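Local coordinates for major Capsid Protein VP1 (Chimpanzee polyomavirus Bob, PDB 6Y9I) that probably assembles into the five-subunit capsomers of the polyomavirus shell and presents the outer loops that recognise glycan receptors on host cells, at residues K113-E118 with P123-E128; S46-H51 with M264-N269; G129-M134 with P226-T231. All coordinates share one frame; numbering follows the deposited sequence.

How the contacts relate
The three contacts run from the outer loops of the subunit into its β-sandwich. Contact 3 is buried and joins strand 131-138 to strand 227-231 by side chains alone: an asparagine and a histidine meet a proline and a leucine. Contacts 1 and 2 are partly buried and lie farther out. Contact 1 folds one loop back on itself through a pair of backbone hydrogen bonds, whereas contact 2 joins two loops by a methyl-to-methylene touch and a bridging water. K113 and Q125 of contact 1 rest on V265 of contact 2, and I127 and E128 lead to P226 of contact 3. Strands 252-265 and 131-138, neighbours in one sheet, carry contacts 2 and 3.

Contact 1: residues K113-E118 with P123-E128; sequences KMAAKE and PSQPIE
Q125 and K113 meet twice, first through backbones and then through side chains. Q125 N donates to K113 O at 2.8 Å, and A115 N to P123 O at 2.7 Å, both nearly straight. The two bonds flank M114 and S124 as a single antiparallel bridge, with these two residues as its non-hydrogen-bonded pair and their CA atoms 4.3 Å apart.

From the bridge the Q125 side chain runs out alongside 113-118. Its CB lies 3.9 Å from K113 O, and its CG is 4.1 Å from the methyl CB of A115, a residue small enough to let the two backbones come close. The amide end crosses the aliphatic part of K113: Q125 CD is 4.0 Å from K113 CD, and NE2 is 3.2 Å from K113 CE. On the other branch OE1 rests against V265. K113 stays extended (chi1 -176°) until chi4 turns NZ away to a salt bridge with E270 of its own chain, so lysine serves both as a greasy ledge and as a charge. The E270 of the second subunit packs on P123. This is a hairpin-like narrowing of the long loop between strands 87-98 and 131-138, the DE loop of the viral jelly roll.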
ATOM      1  N   LYS A 113      22.350  -2.351 -17.883  1.00 23.46           N
ATOM      2  CA  LYS A 113      21.461  -2.001 -19.019  1.00 26.08           C
ATOM      3  C   LYS A 113      21.078  -0.514 -18.952  1.00 24.11           C
ATOM      4  O   LYS A 113      20.730  -0.005 -17.864  1.00 24.28           O
ATOM      5  CB  LYS A 113      20.217  -2.899 -18.967  1.00 28.90           C
ATOM      6  CG  LYS A 113      19.232  -2.744 -20.114  1.00 35.06           C
ATOM      7  CD  LYS A 113      18.026  -3.661 -19.968  1.00 38.97           C
ATOM      8  CE  LYS A 113      16.834  -3.262 -20.826  1.00 45.80           C
ATOM      9  NZ  LYS A 113      16.957  -3.743 -22.231  1.00 46.50           N
ATOM     10  N   MET A 114      21.087   0.150 -20.100  1.00 22.83           N
ATOM     11  CA  MET A 114      20.680   1.563 -20.245  1.00 24.82           C
ATOM     12  C   MET A 114      19.148   1.630 -20.305  1.00 26.01           C
ATOM     13  O   MET A 114      18.522   0.914 -21.112  1.00 27.41           O
ATOM     14  CB  MET A 114      21.275   2.163 -21.525  1.00 25.41           C
ATOM     15  CG  MET A 114      20.796   3.559 -21.793  1.00 27.38           C
ATOM     16  SD  MET A 114      21.605   4.278 -23.276  1.00 28.34           S
ATOM     17  CE  MET A 114      20.759   3.375 -24.579  1.00 27.85           C
ATOM     18  N   ALA A 115      18.544   2.519 -19.523  1.00 27.75           N
ATOM     19  CA  ALA A 115      17.092   2.754 -19.563  1.00 27.51           C
ATOM     20  C   ALA A 115      16.818   3.893 -20.550  1.00 28.58           C
ATOM     21  O   ALA A 115      16.697   5.036 -20.116  1.00 30.58           O
ATOM     22  CB  ALA A 115      16.612   3.035 -18.166  1.00 31.05           C
ATOM     23  N   ALA A 116      16.769   3.574 -21.844  1.00 29.45           N
ATOM     24  CA  ALA A 116      16.510   4.505 -22.969  1.00 32.18           C
ATOM     25  C   ALA A 116      16.386   3.695 -24.272  1.00 36.19           C
ATOM     26  O   ALA A 116      16.947   2.586 -24.324  1.00 34.41           O
ATOM     27  CB  ALA A 116      17.644   5.501 -23.073  1.00 33.49           C
ATOM     28  N   LYS A 117      15.729   4.246 -25.299  1.00 39.12           N
ATOM     29  CA  LYS A 117      15.649   3.657 -26.671  1.00 41.18           C
ATOM     30  C   LYS A 117      17.054   3.566 -27.277  1.00 44.89           C
ATOM     31  O   LYS A 117      17.946   4.301 -26.814  1.00 37.62           O
ATOM     32  CB  LYS A 117      14.720   4.495 -27.559  1.00 45.16           C
ATOM     33  N   GLU A 118      17.249   2.692 -28.275  1.00 49.94           N
ATOM     34  CA  GLU A 118      18.529   2.560 -29.026  1.00 47.17           C
ATOM     35  C   GLU A 118      18.900   3.948 -29.564  1.00 45.14           C
ATOM     36  O   GLU A 118      17.985   4.669 -30.046  1.00 41.61           O
ATOM     37  CB  GLU A 118      18.420   1.523 -30.153  1.00 49.50           C
ATOM     38  N   PRO A 123      20.104   6.943 -18.324  1.00 25.91           N
ATOM     39  CA  PRO A 123      20.705   6.408 -17.120  1.00 24.46           C
ATOM     40  C   PRO A 123      20.713   4.879 -17.223  1.00 25.49           C
ATOM     41  O   PRO A 123      20.042   4.306 -18.086  1.00 23.00           O
ATOM     42  CB  PRO A 123      19.730   6.883 -16.039  1.00 26.80           C
ATOM     43  CG  PRO A 123      18.392   6.823 -16.705  1.00 24.84           C
ATOM     44  CD  PRO A 123      18.667   7.206 -18.144  1.00 27.89           C
ATOM     45  N   SER A 124      21.456   4.221 -16.347  1.00 23.44           N
ATOM     46  CA  SER A 124      21.281   2.763 -16.177  1.00 23.46           C
ATOM     47  C   SER A 124      19.928   2.512 -15.538  1.00 22.10           C
ATOM     48  O   SER A 124      19.367   3.422 -14.853  1.00 22.40           O
ATOM     49  CB  SER A 124      22.381   2.123 -15.369  1.00 22.07           C
ATOM     50  OG  SER A 124      22.122   2.267 -13.988  1.00 25.41           O
ATOM     51  N   GLN A 125      19.416   1.303 -15.730  1.00 22.60           N
ATOM     52  CA  GLN A 125      18.343   0.794 -14.849  1.00 24.77           C
ATOM     53  C   GLN A 125      18.956   0.747 -13.458  1.00 22.23           C
ATOM     54  O   GLN A 125      20.080   0.301 -13.304  1.00 21.79           O
ATOM     55  CB  GLN A 125      17.836  -0.583 -15.274  1.00 29.01           C
ATOM     56  CG  GLN A 125      16.686  -0.532 -16.247  1.00 35.98           C
ATOM     57  CD  GLN A 125      16.380  -1.934 -16.706  1.00 43.66           C
ATOM     58  OE1 GLN A 125      16.407  -2.878 -15.918  1.00 45.90           O
ATOM     59  NE2 GLN A 125      16.103  -2.071 -17.994  1.00 49.31           N
ATOM     60  N   PRO A 126      18.258   1.256 -12.433  1.00 20.80           N
ATOM     61  CA  PRO A 126      18.741   1.177 -11.063  1.00 20.00           C
ATOM     62  C   PRO A 126      18.419  -0.206 -10.481  1.00 20.52           C
ATOM     63  O   PRO A 126      17.727  -0.981 -11.116  1.00 22.13           O
ATOM     64  CB  PRO A 126      17.909   2.237 -10.357  1.00 20.20           C
ATOM     65  CG  PRO A 126      16.537   2.111 -11.084  1.00 20.57           C
ATOM     66  CD  PRO A 126      16.922   1.884 -12.530  1.00 21.16           C
ATOM     67  N   ILE A 127      18.911  -0.484  -9.285  1.00 21.56           N
ATOM     68  CA  ILE A 127      18.495  -1.688  -8.525  1.00 20.62           C
ATOM     69  C   ILE A 127      16.964  -1.663  -8.389  1.00 23.96           C
ATOM     70  O   ILE A 127      16.407  -0.643  -7.971  1.00 23.15           O
ATOM     71  CB  ILE A 127      19.218  -1.786  -7.174  1.00 20.30           C
ATOM     72  CG1 ILE A 127      20.741  -1.800  -7.343  1.00 20.25           C
ATOM     73  CG2 ILE A 127      18.736  -3.000  -6.402  1.00 19.65           C
ATOM     74  CD1 ILE A 127      21.274  -2.994  -8.097  1.00 19.91           C
ATOM     75  N   GLU A 128      16.312  -2.758  -8.795  1.00 21.90           N
ATOM     76  CA  GLU A 128      14.864  -2.967  -8.607  1.00 23.00           C
ATOM     77  C   GLU A 128      14.552  -4.464  -8.599  1.00 22.29           C
ATOM     78  O   GLU A 128      15.455  -5.276  -8.802  1.00 23.87           O
ATOM     79  CB  GLU A 128      14.085  -2.201  -9.682  1.00 26.18           C
ATOM     80  CG  GLU A 128      14.419  -2.571 -11.120  1.00 29.29           C
ATOM     81  CD  GLU A 128      13.756  -1.638 -12.145  1.00 38.23           C
ATOM     82  OE1 GLU A 128      13.331  -0.525 -11.746  1.00 36.58           O
ATOM     83  OE2 GLU A 128      13.622  -2.032 -13.333  1.00 38.72           O
TER

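Contact 2: residues S46-H51 with M264-N269; sequences SEVIHH and MVKADN
A water oxygen is held by two groups, H50 NE2 and N269 ND2, each at 2.9 Å. N269 is the donor in its bond. The water lies in the plane of the imidazole, at the ring edge, as does ND2 itself, which comes within 3.7 Å of NE2. Ring and amide planes stand 87° apart, so the two groups meet edge-on at a right angle with the water completing the link. Both are steadied from behind: H50 ND1 is hydrogen-bonded to D53, and N269 OD1 accepts from A271 N. Histidine and asparagine suit the place because each is a flat group with two polar ends, one for its own loop and one for the water.

The second touch is apolar. V48 points a methyl at the lysine shaft, and CG2 meets K266 CD at 3.4 Å, tighter than usual for two carbons. K266 bends at chi3 and chi4, near 60° in both, which curls NZ back to D268. There it forms a salt bridge to OD1, on that oxygen's syn lone pair, at 2.8 Å, with a weaker bond to OD2. The charge is thus answered within its own segment while the methylenes face valine. E47 holds the V48 backbone, its OE2 accepting from V48 N at 2.8 Å through the anti lone pair.

Residues 46-51 belong to the BC loop of the jelly roll, between strands 8-26 and 68-73. The other segment starts on the last residues of strand 252-265, and its residues 266-269 open the HI loop. D121 of the third subunit packs on H50 and N269, while V48 and I49 lie against strand 272-291, the antiparallel neighbour of strand 252-265.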
ATOM      1  N   SER A  46      25.435 -11.156  -6.198  1.00 21.61           N
ATOM      2  CA  SER A  46      25.552 -12.563  -6.650  1.00 21.49           C
ATOM      3  C   SER A  46      26.410 -12.583  -7.914  1.00 23.07           C
ATOM      4  O   SER A  46      26.595 -11.503  -8.559  1.00 20.35           O
ATOM      5  CB  SER A  46      24.208 -13.214  -6.901  1.00 21.53           C
ATOM      6  OG  SER A  46      23.574 -12.657  -8.039  1.00 22.54           O
ATOM      7  N   GLU A  47      26.877 -13.776  -8.283  1.00 24.40           N
ATOM      8  CA  GLU A  47      27.348 -14.040  -9.658  1.00 24.99           C
ATOM      9  C   GLU A  47      26.147 -13.870 -10.592  1.00 25.14           C
ATOM     10  O   GLU A  47      24.997 -13.961 -10.132  1.00 24.23           O
ATOM     11  CB  GLU A  47      27.951 -15.435  -9.784  1.00 26.29           C
ATOM     12  CG  GLU A  47      28.415 -15.775 -11.179  1.00 28.90           C
ATOM     13  CD  GLU A  47      29.500 -14.847 -11.681  1.00 32.90           C
ATOM     14  OE1 GLU A  47      30.669 -15.242 -11.585  1.00 42.73           O
ATOM     15  OE2 GLU A  47      29.179 -13.743 -12.162  1.00 36.05           O
ATOM     16  N   VAL A  48      26.412 -13.655 -11.876  1.00 25.33           N
ATOM     17  CA  VAL A  48      25.348 -13.489 -12.902  1.00 25.82           C
ATOM     18  C   VAL A  48      24.503 -14.771 -12.968  1.00 25.84           C
ATOM     19  O   VAL A  48      25.077 -15.863 -12.856  1.00 25.78           O
ATOM     20  CB  VAL A  48      25.976 -13.123 -14.253  1.00 27.51           C
ATOM     21  CG1 VAL A  48      24.908 -12.981 -15.307  1.00 29.73           C
ATOM     22  CG2 VAL A  48      26.806 -11.858 -14.170  1.00 29.85           C
ATOM     23  N   ILE A  49      23.191 -14.631 -13.164  1.00 24.29           N
ATOM     24  CA  ILE A  49      22.226 -15.756 -13.314  1.00 25.82           C
ATOM     25  C   ILE A  49      21.487 -15.628 -14.646  1.00 26.17           C
ATOM     26  O   ILE A  49      20.923 -14.537 -14.967  1.00 24.54           O
ATOM     27  CB  ILE A  49      21.243 -15.801 -12.138  1.00 27.17           C
ATOM     28  CG1 ILE A  49      21.951 -15.786 -10.785  1.00 29.67           C
ATOM     29  CG2 ILE A  49      20.334 -16.998 -12.268  1.00 30.32           C
ATOM     30  CD1 ILE A  49      21.121 -15.188  -9.695  1.00 31.33           C
ATOM     31  N   HIS A  50      21.445 -16.736 -15.372  1.00 25.50           N
ATOM     32  CA  HIS A  50      20.732 -16.905 -16.661  1.00 24.98           C
ATOM     33  C   HIS A  50      19.620 -17.929 -16.453  1.00 25.79           C
ATOM     34  O   HIS A  50      19.762 -18.768 -15.564  1.00 24.48           O
ATOM     35  CB  HIS A  50      21.700 -17.366 -17.755  1.00 26.91           C
ATOM     36  CG  HIS A  50      23.022 -16.683 -17.733  1.00 28.59           C
ATOM     37  ND1 HIS A  50      24.028 -17.066 -16.865  1.00 33.88           N
ATOM     38  CD2 HIS A  50      23.527 -15.682 -18.491  1.00 30.91           C
ATOM     39  CE1 HIS A  50      25.100 -16.310 -17.081  1.00 32.61           C
ATOM     40  NE2 HIS A  50      24.813 -15.444 -18.075  1.00 31.36           N
ATOM     41  N   HIS A  51      18.578 -17.872 -17.279  1.00 24.32           N
ATOM     42  CA  HIS A  51      17.334 -18.666 -17.149  1.00 25.36           C
ATOM     43  C   HIS A  51      17.607 -20.178 -17.105  1.00 25.51           C
ATOM     44  O   HIS A  51      16.825 -20.855 -16.449  1.00 26.56           O
ATOM     45  CB  HIS A  51      16.362 -18.310 -18.269  1.00 26.03           C
ATOM     46  CG  HIS A  51      16.854 -18.679 -19.626  1.00 27.43           C
ATOM     47  ND1 HIS A  51      17.714 -17.857 -20.340  1.00 28.81           N
ATOM     48  CD2 HIS A  51      16.601 -19.751 -20.402  1.00 26.76           C
ATOM     49  CE1 HIS A  51      17.984 -18.435 -21.506  1.00 28.69           C
ATOM     50  NE2 HIS A  51      17.321 -19.593 -21.560  1.00 28.12           N
ATOM     51  N   MET A 264      20.559  -6.021 -10.363  1.00 20.76           N
ATOM     52  CA  MET A 264      21.019  -5.221 -11.513  1.00 21.78           C
ATOM     53  C   MET A 264      20.869  -6.100 -12.755  1.00 20.76           C
ATOM     54  O   MET A 264      20.919  -7.362 -12.631  1.00 21.25           O
ATOM     55  CB  MET A 264      22.458  -4.732 -11.337  1.00 22.12           C
ATOM     56  CG  MET A 264      23.462  -5.818 -11.348  1.00 27.23           C
ATOM     57  SD  MET A 264      25.130  -5.200 -11.673  1.00 31.24           S
ATOM     58  CE  MET A 264      25.117  -5.123 -13.464  1.00 30.38           C
ATOM     59  N   VAL A 265      20.641  -5.452 -13.884  1.00 22.11           N
ATOM     60  CA  VAL A 265      20.532  -6.068 -15.236  1.00 20.35           C
ATOM     61  C   VAL A 265      21.757  -5.662 -16.068  1.00 23.78           C
ATOM     62  O   VAL A 265      22.075  -4.436 -16.159  1.00 21.90           O
ATOM     63  CB  VAL A 265      19.208  -5.679 -15.910  1.00 21.37           C
ATOM     64  CG1 VAL A 265      19.110  -6.308 -17.284  1.00 21.53           C
ATOM     65  CG2 VAL A 265      17.991  -6.045 -15.071  1.00 22.11           C
ATOM     66  N   LYS A 266      22.478  -6.669 -16.567  1.00 23.98           N
ATOM     67  CA  LYS A 266      23.702  -6.505 -17.374  1.00 27.23           C
ATOM     68  C   LYS A 266      23.310  -6.058 -18.783  1.00 24.83           C
ATOM     69  O   LYS A 266      22.409  -6.669 -19.360  1.00 26.43           O
ATOM     70  CB  LYS A 266      24.486  -7.823 -17.402  1.00 34.07           C
ATOM     71  CG  LYS A 266      25.655  -7.886 -16.430  1.00 39.87           C
ATOM     72  CD  LYS A 266      26.342  -9.244 -16.362  1.00 42.65           C
ATOM     73  CE  LYS A 266      26.920  -9.695 -17.683  1.00 40.61           C
ATOM     74  NZ  LYS A 266      27.949  -8.745 -18.155  1.00 45.34           N
ATOM     75  N   ALA A 267      23.942  -5.011 -19.305  1.00 22.99           N
ATOM     76  CA  ALA A 267      23.664  -4.483 -20.656  1.00 26.73           C
ATOM     77  C   ALA A 267      23.912  -5.579 -21.716  1.00 27.88           C
ATOM     78  O   ALA A 267      23.138  -5.678 -22.634  1.00 25.89           O
ATOM     79  CB  ALA A 267      24.505  -3.251 -20.917  1.00 28.70           C
ATOM     80  N   ASP A 268      24.983  -6.362 -21.637  1.00 29.70           N
ATOM     81  CA  ASP A 268      25.387  -7.189 -22.809  1.00 34.69           C
ATOM     82  C   ASP A 268      24.401  -8.337 -23.056  1.00 34.57           C
ATOM     83  O   ASP A 268      24.263  -8.701 -24.238  1.00 35.61           O
ATOM     84  CB  ASP A 268      26.811  -7.741 -22.712  1.00 41.62           C
ATOM     85  CG  ASP A 268      27.264  -8.074 -21.312  1.00 50.49           C
ATOM     86  OD1 ASP A 268      26.385  -8.245 -20.435  1.00 58.09           O
ATOM     87  OD2 ASP A 268      28.493  -8.146 -21.107  1.00 63.21           O
ATOM     88  N   ASN A 269      23.782  -8.926 -22.026  1.00 26.13           N
ATOM     89  CA  ASN A 269      22.948 -10.137 -22.222  1.00 27.49           C
ATOM     90  C   ASN A 269      21.651 -10.118 -21.375  1.00 25.79           C
ATOM     91  O   ASN A 269      20.808 -11.017 -21.597  1.00 24.85           O
ATOM     92  CB  ASN A 269      23.819 -11.372 -22.018  1.00 29.01           C
ATOM     93  CG  ASN A 269      24.371 -11.513 -20.618  1.00 31.75           C
ATOM     94  OD1 ASN A 269      24.053 -10.715 -19.718  1.00 30.28           O
ATOM     95  ND2 ASN A 269      25.172 -12.556 -20.430  1.00 28.81           N
TER
HETATM   96  O   HOH W   1      26.927 -13.474 -18.293  1.00 37.19           O

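Contact 3: residues G129-M134 with P226-T231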
ATOM      1  N   GLY A 129      13.300  -4.819  -8.399  1.00 21.62           N
ATOM      2  CA  GLY A 129      12.867  -6.224  -8.459  1.00 24.44           C
ATOM      3  C   GLY A 129      12.850  -6.835  -7.075  1.00 26.52           C
ATOM      4  O   GLY A 129      12.693  -6.081  -6.097  1.00 27.03           O
ATOM      5  N   MET A 130      12.994  -8.153  -6.989  1.00 28.04           N
ATOM      6  CA  MET A 130      12.648  -8.900  -5.754  1.00 30.59           C
ATOM      7  C   MET A 130      13.456  -8.374  -4.563  1.00 29.27           C
ATOM      8  O   MET A 130      14.672  -8.084  -4.698  1.00 29.41           O
ATOM      9  CB  MET A 130      12.806 -10.414  -5.899  1.00 36.48           C
ATOM     10  CG  MET A 130      14.129 -10.841  -6.445  1.00 44.35           C
ATOM     11  SD  MET A 130      13.843 -12.012  -7.770  1.00 60.05           S
ATOM     12  CE  MET A 130      13.586 -10.902  -9.146  1.00 43.39           C
ATOM     13  N   ASN A 131      12.726  -8.181  -3.467  1.00 24.03           N
ATOM     14  CA  ASN A 131      13.178  -7.676  -2.162  1.00 22.88           C
ATOM     15  C   ASN A 131      12.823  -8.771  -1.169  1.00 24.35           C
ATOM     16  O   ASN A 131      11.628  -9.192  -1.147  1.00 23.15           O
ATOM     17  CB  ASN A 131      12.523  -6.324  -1.835  1.00 24.01           C
ATOM     18  CG  ASN A 131      13.416  -5.160  -2.192  1.00 28.64           C
ATOM     19  OD1 ASN A 131      13.937  -4.479  -1.299  1.00 28.48           O
ATOM     20  ND2 ASN A 131      13.637  -4.964  -3.490  1.00 26.38           N
ATOM     21  N   TYR A 132      13.829  -9.289  -0.466  1.00 19.69           N
ATOM     22  CA  TYR A 132      13.630 -10.328   0.565  1.00 18.94           C
ATOM     23  C   TYR A 132      14.408  -9.851   1.773  1.00 18.01           C
ATOM     24  O   TYR A 132      15.623  -9.647   1.681  1.00 21.75           O
ATOM     25  CB  TYR A 132      14.066 -11.709   0.088  1.00 18.98           C
ATOM     26  CG  TYR A 132      13.865 -12.830   1.069  1.00 19.48           C
ATOM     27  CD1 TYR A 132      14.830 -13.110   2.034  1.00 20.90           C
ATOM     28  CD2 TYR A 132      12.756 -13.661   1.006  1.00 18.28           C
ATOM     29  CE1 TYR A 132      14.672 -14.149   2.940  1.00 20.26           C
ATOM     30  CE2 TYR A 132      12.594 -14.700   1.909  1.00 19.58           C
ATOM     31  CZ  TYR A 132      13.556 -14.949   2.872  1.00 19.14           C
ATOM     32  OH  TYR A 132      13.411 -15.941   3.782  1.00 23.92           O
ATOM     33  N   HIS A 133      13.695  -9.573   2.839  1.00 18.11           N
ATOM     34  CA  HIS A 133      14.234  -8.915   4.041  1.00 20.52           C
ATOM     35  C   HIS A 133      13.802  -9.749   5.232  1.00 22.75           C
ATOM     36  O   HIS A 133      12.610  -9.990   5.400  1.00 23.46           O
ATOM     37  CB  HIS A 133      13.799  -7.445   4.110  1.00 20.73           C
ATOM     38  CG  HIS A 133      14.298  -6.648   2.944  1.00 22.69           C
ATOM     39  ND1 HIS A 133      15.609  -6.246   2.845  1.00 22.18           N
ATOM     40  CD2 HIS A 133      13.690  -6.237   1.806  1.00 21.52           C
ATOM     41  CE1 HIS A 133      15.793  -5.573   1.723  1.00 21.33           C
ATOM     42  NE2 HIS A 133      14.631  -5.553   1.072  1.00 22.70           N
ATOM     43  N   MET A 134      14.772 -10.186   6.015  1.00 21.90           N
ATOM     44  CA  MET A 134      14.486 -10.988   7.222  1.00 22.73           C
ATOM     45  C   MET A 134      15.574 -10.653   8.232  1.00 21.02           C
ATOM     46  O   MET A 134      16.713 -10.393   7.857  1.00 19.68           O
ATOM     47  CB  MET A 134      14.457 -12.489   6.932  1.00 24.98           C
ATOM     48  CG  MET A 134      13.868 -13.276   8.094  1.00 33.55           C
ATOM     49  SD  MET A 134      14.863 -14.701   8.661  1.00 43.32           S
ATOM     50  CE  MET A 134      16.516 -14.015   8.599  1.00 33.20           C
ATOM     51  N   PRO A 226      11.965  -1.198  -5.134  1.00 24.95           N
ATOM     52  CA  PRO A 226      12.353  -1.488  -3.756  1.00 26.63           C
ATOM     53  C   PRO A 226      11.737  -0.449  -2.821  1.00 24.75           C
ATOM     54  O   PRO A 226      11.851   0.716  -3.130  1.00 24.45           O
ATOM     55  CB  PRO A 226      13.878  -1.326  -3.712  1.00 26.55           C
ATOM     56  CG  PRO A 226      14.277  -1.450  -5.158  1.00 28.46           C
ATOM     57  CD  PRO A 226      13.119  -0.905  -5.977  1.00 26.94           C
ATOM     58  N   ASN A 227      11.133  -0.906  -1.729  1.00 24.28           N
ATOM     59  CA  ASN A 227      10.364  -0.065  -0.782  1.00 25.54           C
ATOM     60  C   ASN A 227      10.925  -0.328   0.614  1.00 26.61           C
ATOM     61  O   ASN A 227      10.644  -1.418   1.148  1.00 26.66           O
ATOM     62  CB  ASN A 227       8.863  -0.375  -0.889  1.00 27.19           C
ATOM     63  CG  ASN A 227       8.026   0.730  -0.283  1.00 32.10           C
ATOM     64  OD1 ASN A 227       8.377   1.259   0.766  1.00 31.14           O
ATOM     65  ND2 ASN A 227       6.995   1.160  -0.985  1.00 42.89           N
ATOM     66  N   LEU A 228      11.753   0.585   1.131  1.00 22.89           N
ATOM     67  CA  LEU A 228      12.583   0.359   2.334  1.00 24.24           C
ATOM     68  C   LEU A 228      12.504   1.578   3.239  1.00 22.95           C
ATOM     69  O   LEU A 228      12.449   2.704   2.739  1.00 21.46           O
ATOM     70  CB  LEU A 228      14.020   0.102   1.911  1.00 24.23           C
ATOM     71  CG  LEU A 228      14.260  -1.128   1.060  1.00 27.33           C
ATOM     72  CD1 LEU A 228      15.726  -1.214   0.703  1.00 29.91           C
ATOM     73  CD2 LEU A 228      13.826  -2.378   1.799  1.00 29.61           C
ATOM     74  N   GLN A 229      12.461   1.340   4.535  1.00 23.72           N
ATOM     75  CA  GLN A 229      12.433   2.429   5.525  1.00 23.72           C
ATOM     76  C   GLN A 229      13.716   2.312   6.347  1.00 22.87           C
ATOM     77  O   GLN A 229      14.324   1.205   6.419  1.00 23.22           O
ATOM     78  CB  GLN A 229      11.188   2.311   6.403  1.00 25.94           C
ATOM     79  CG  GLN A 229       9.876   2.666   5.717  1.00 29.95           C
ATOM     80  CD  GLN A 229       8.756   2.658   6.739  1.00 31.75           C
ATOM     81  N   PHE A 230      14.129   3.410   6.949  1.00 21.16           N
ATOM     82  CA  PHE A 230      15.265   3.403   7.895  1.00 23.26           C
ATOM     83  C   PHE A 230      14.959   4.450   8.962  1.00 23.78           C
ATOM     84  O   PHE A 230      14.465   5.543   8.650  1.00 23.19           O
ATOM     85  CB  PHE A 230      16.582   3.598   7.137  1.00 21.73           C
ATOM     86  CG  PHE A 230      16.651   4.782   6.213  1.00 22.48           C
ATOM     87  CD1 PHE A 230      16.008   4.760   4.982  1.00 23.30           C
ATOM     88  CD2 PHE A 230      17.362   5.920   6.570  1.00 22.88           C
ATOM     89  CE1 PHE A 230      16.091   5.843   4.121  1.00 23.39           C
ATOM     90  CE2 PHE A 230      17.454   7.000   5.703  1.00 25.83           C
ATOM     91  CZ  PHE A 230      16.839   6.945   4.469  1.00 23.73           C
ATOM     92  N   THR A 231      15.241   4.110  10.209  1.00 25.88           N
ATOM     93  CA  THR A 231      14.986   5.004  11.358  1.00 23.96           C
ATOM     94  C   THR A 231      15.766   4.450  12.542  1.00 25.42           C
ATOM     95  O   THR A 231      16.040   3.244  12.533  1.00 26.09           O
ATOM     96  CB  THR A 231      13.479   5.105  11.630  1.00 24.10           C
ATOM     97  OG1 THR A 231      13.226   6.014  12.694  1.00 22.36           O
ATOM     98  CG2 THR A 231      12.841   3.775  11.970  1.00 25.73           C
TER
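P226 and L228 press side chains onto N131 and H133 inside the β-sandwich of the viral jelly roll, where strand 227-231 faces strand 131-138. P226 comes first, and its CB lies 3.7 Å from N131 ND2, the proline ring crossing the asparagine at about a right angle. A rigid, apolar ring suits this buried corner, where F218 of the second subunit also packs on it. At N227 the strand begins, and from here to T231 it joins an antiparallel ladder with a strand of the second subunit, carrying the sheet across the interface.

L228 is the inward residue. With CG set anti to the carbonyl carbon (chi1 -63°), its branch faces strand 131-138, and CD2 comes over one face of the H133 ring, 3.4 Å from NE2. The same methyl is 3.7 Å from N131 OD1, so it sits beside a hydrogen bond as well as a ring, and a branched leucine can fill that spot without needing a polar partner. Farther along, F230 meets the ring of Y132 of the second subunit, their planes about 30° apart, and T231 OG1 is hydrogen-bonded to Y214 O of that same chain.

The polar atoms under the leucine form a chain of hydrogen bonds. H133 ND1 is hydrogen-bonded to D259 OD1, which probably helps set the ring, while its other nitrogen points to N131. That asparagine in turn gives ND2 to G129 O at 3.0 Å. G129 has a positive phi at which any CB would collide with the preceding carbonyl oxygen. H133 NE2 donates to N131 OD1 at 2.7 Å, nearly straight at 170°, with the oxygen exactly in the imidazole plane.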